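Local atomic coordinates of exocyst complex component EXO70 (PDB entry 2B1E), a protein that serves the secretory pathway as a subunit of the exocyst, the complex that tethers secretory vesicles to sites of exocytosis, and takes part in exocyst assembly. Residues S284-A289 with S369-D374. Sequence-based numbering, arbitrary orientation.
Sequences SLFRDA and SCFISD
Phe286 turns the edge of its ring to a face of Phe371. This is a T-shaped (edge-to-face) pair, with centroids 4.8 Å apart and planes at 79°. CD1 of Phe286 leads the approach. It sits over the centre of the Phe371 ring, 3.4 Å above the plane. From there CD1 lies 3.6 Å from both CE2 and CZ of Phe371. CE1 of Phe286 follows over the rim of the same face, 4.0 Å from CD2 and CE2 of Phe371.

The Phe371 side chain bridges most of the distance between segments 284-289 and 369-374, whose nearest CA atoms, those of Phe286 and Phe371, are 8.0 Å apart. Its CG is anti to the backbone N (chi1 170°), and the ring reaches across to the other helix. CE1 of Phe371 comes to 3.6 Å from the backbone O of Phe286. The far end of the ring meets Ala289, one helical turn after Phe286. Here the methyl CB lies at the ring edge, in its plane, 3.9 Å from CZ of Phe371. With an alanine instead of Phe371, the Phe286 edge would probably lose its aromatic face and a gap would open beside the Ala289 methyl.

The contact is buried and apolar, and it joins helix 268-299 to helix 364-391 within the helical rod of EXO70. Helix 311-323 packs alongside, where Phe323 meets both the Phe286 ring and Ala289. Trp342 makes another edge-to-face pair with Phe371 and hydrogen-bonds to Asp374. Asp374 also forms salt bridges to Arg339 and to Arg444, the latter on helix 440-473.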
ATOM      1  N   SER A 284       2.347  -0.378  -9.523  1.00 38.99           N
ATOM      2  CA  SER A 284       2.790   0.647 -10.455  1.00 37.88           C
ATOM      3  C   SER A 284       3.157   1.907  -9.688  1.00 37.60           C
ATOM      4  O   SER A 284       3.918   2.744 -10.167  1.00 35.28           O
ATOM      5  CB  SER A 284       1.683   0.962 -11.460  1.00 38.67           C
ATOM      6  OG  SER A 284       1.351  -0.184 -12.222  1.00 38.98           O
ATOM      7  N   LEU A 285       2.609   2.035  -8.486  1.00 37.13           N
ATOM      8  CA  LEU A 285       2.878   3.196  -7.656  1.00 38.10           C
ATOM      9  C   LEU A 285       4.383   3.303  -7.386  1.00 38.18           C
ATOM     10  O   LEU A 285       4.947   4.396  -7.381  1.00 37.98           O
ATOM     11  CB  LEU A 285       2.102   3.079  -6.343  1.00 38.58           C
ATOM     12  CG  LEU A 285       1.940   4.354  -5.520  1.00 40.02           C
ATOM     13  CD1 LEU A 285       1.298   5.431  -6.377  1.00 39.35           C
ATOM     14  CD2 LEU A 285       1.088   4.065  -4.287  1.00 40.72           C
ATOM     15  N   PHE A 286       5.026   2.156  -7.182  1.00 37.38           N
ATOM     16  CA  PHE A 286       6.460   2.107  -6.911  1.00 37.64           C
ATOM     17  C   PHE A 286       7.277   2.307  -8.182  1.00 38.27           C
ATOM     18  O   PHE A 286       8.183   3.140  -8.224  1.00 37.46           O
ATOM     19  CB  PHE A 286       6.817   0.770  -6.261  1.00 37.67           C
ATOM     20  CG  PHE A 286       6.260   0.610  -4.875  1.00 37.30           C
ATOM     21  CD1 PHE A 286       6.992   1.017  -3.769  1.00 36.44           C
ATOM     22  CD2 PHE A 286       4.978   0.104  -4.681  1.00 36.94           C
ATOM     23  CE1 PHE A 286       6.457   0.925  -2.487  1.00 37.59           C
ATOM     24  CE2 PHE A 286       4.434   0.009  -3.404  1.00 37.05           C
ATOM     25  CZ  PHE A 286       5.175   0.422  -2.305  1.00 37.09           C
ATOM     26  N   ARG A 287       6.954   1.540  -9.217  1.00 38.59           N
ATOM     27  CA  ARG A 287       7.659   1.655 -10.486  1.00 38.98           C
ATOM     28  C   ARG A 287       7.593   3.107 -10.960  1.00 38.15           C
ATOM     29  O   ARG A 287       8.568   3.648 -11.482  1.00 37.14           O
ATOM     30  CB  ARG A 287       7.017   0.739 -11.526  1.00 40.59           C
ATOM     31  CG  ARG A 287       7.758   0.673 -12.847  1.00 43.58           C
ATOM     32  CD  ARG A 287       6.990  -0.184 -13.844  1.00 45.67           C
ATOM     33  NE  ARG A 287       7.756  -0.472 -15.055  1.00 48.34           N
ATOM     34  CZ  ARG A 287       8.128   0.437 -15.954  1.00 49.17           C
ATOM     35  NH1 ARG A 287       7.810   1.714 -15.790  1.00 49.11           N
ATOM     36  NH2 ARG A 287       8.812   0.062 -17.027  1.00 48.96           N
ATOM     37  N   ASP A 288       6.437   3.733 -10.759  1.00 36.31           N
ATOM     38  CA  ASP A 288       6.222   5.115 -11.167  1.00 35.96           C
ATOM     39  C   ASP A 288       7.123   6.104 -10.442  1.00 34.38           C
ATOM     40  O   ASP A 288       7.602   7.064 -11.044  1.00 33.06           O
ATOM     41  CB  ASP A 288       4.760   5.512 -10.945  1.00 38.51           C
ATOM     42  CG  ASP A 288       4.486   6.948 -11.339  1.00 41.10           C
ATOM     43  OD1 ASP A 288       4.718   7.299 -12.516  1.00 43.05           O
ATOM     44  OD2 ASP A 288       4.041   7.729 -10.470  1.00 43.50           O
ATOM     45  N   ALA A 289       7.338   5.878  -9.149  1.00 32.47           N
ATOM     46  CA  ALA A 289       8.190   6.756  -8.351  1.00 30.81           C
ATOM     47  C   ALA A 289       9.594   6.802  -8.943  1.00 29.50           C
ATOM     48  O   ALA A 289      10.209   7.865  -9.022  1.00 27.65           O
ATOM     49  CB  ALA A 289       8.251   6.267  -6.910  1.00 30.42           C
ATOM     50  N   SER A 369      13.040  -1.253   2.198  1.00 29.62           N
ATOM     51  CA  SER A 369      14.235  -0.449   2.443  1.00 29.72           C
ATOM     52  C   SER A 369      15.007  -0.328   1.142  1.00 29.27           C
ATOM     53  O   SER A 369      15.507   0.744   0.808  1.00 27.27           O
ATOM     54  CB  SER A 369      15.140  -1.093   3.499  1.00 29.26           C
ATOM     55  OG  SER A 369      16.348  -0.353   3.634  1.00 26.28           O
ATOM     56  N   CYS A 370      15.094  -1.437   0.413  1.00 29.67           N
ATOM     57  CA  CYS A 370      15.809  -1.460  -0.854  1.00 31.83           C
ATOM     58  C   CYS A 370      15.185  -0.442  -1.803  1.00 31.01           C
ATOM     59  O   CYS A 370      15.892   0.314  -2.470  1.00 30.52           O
ATOM     60  CB  CYS A 370      15.759  -2.860  -1.474  1.00 31.36           C
ATOM     61  SG  CYS A 370      16.889  -3.091  -2.878  1.00 37.91           S
ATOM     62  N   PHE A 371      13.856  -0.423  -1.855  1.00 29.82           N
ATOM     63  CA  PHE A 371      13.136   0.511  -2.716  1.00 27.50           C
ATOM     64  C   PHE A 371      13.510   1.960  -2.422  1.00 27.04           C
ATOM     65  O   PHE A 371      13.765   2.740  -3.334  1.00 26.79           O
ATOM     66  CB  PHE A 371      11.621   0.356  -2.539  1.00 26.05           C
ATOM     67  CG  PHE A 371      10.826   1.437  -3.214  1.00 24.56           C
ATOM     68  CD1 PHE A 371      10.768   1.512  -4.601  1.00 23.49           C
ATOM     69  CD2 PHE A 371      10.182   2.413  -2.462  1.00 24.18           C
ATOM     70  CE1 PHE A 371      10.082   2.545  -5.232  1.00 22.61           C
ATOM     71  CE2 PHE A 371       9.491   3.455  -3.085  1.00 24.49           C
ATOM     72  CZ  PHE A 371       9.443   3.521  -4.474  1.00 23.99           C
ATOM     73  N   ILE A 372      13.521   2.326  -1.144  1.00 25.61           N
ATOM     74  CA  ILE A 372      13.856   3.692  -0.775  1.00 25.34           C
ATOM     75  C   ILE A 372      15.296   3.990  -1.177  1.00 23.44           C
ATOM     76  O   ILE A 372      15.579   5.041  -1.749  1.00 20.97           O
ATOM     77  CB  ILE A 372      13.698   3.920   0.742  1.00 25.50           C
ATOM     78  CG1 ILE A 372      12.316   3.434   1.197  1.00 28.97           C
ATOM     79  CG2 ILE A 372      13.884   5.392   1.071  1.00 25.39           C
ATOM     80  CD1 ILE A 372      11.163   3.962   0.369  1.00 30.82           C
ATOM     81  N   SER A 373      16.191   3.053  -0.878  1.00 23.75           N
ATOM     82  CA  SER A 373      17.604   3.199  -1.207  1.00 22.66           C
ATOM     83  C   SER A 373      17.780   3.268  -2.723  1.00 22.08           C
ATOM     84  O   SER A 373      18.609   4.026  -3.222  1.00 20.97           O
ATOM     85  CB  SER A 373      18.411   2.025  -0.633  1.00 23.42           C
ATOM     86  OG  SER A 373      18.525   2.111   0.784  1.00 20.36           O
ATOM     87  N   ASP A 374      16.995   2.480  -3.451  1.00 21.80           N
ATOM     88  CA  ASP A 374      17.074   2.485  -4.910  1.00 24.94           C
ATOM     89  C   ASP A 374      16.635   3.846  -5.446  1.00 23.70           C
ATOM     90  O   ASP A 374      17.210   4.355  -6.410  1.00 25.52           O
ATOM     91  CB  ASP A 374      16.192   1.385  -5.506  1.00 25.78           C
ATOM     92  CG  ASP A 374      16.851   0.019  -5.454  1.00 27.77           C
ATOM     93  OD1 ASP A 374      18.020  -0.067  -5.026  1.00 27.67           O
ATOM     94  OD2 ASP A 374      16.197  -0.969  -5.851  1.00 29.37           O
TER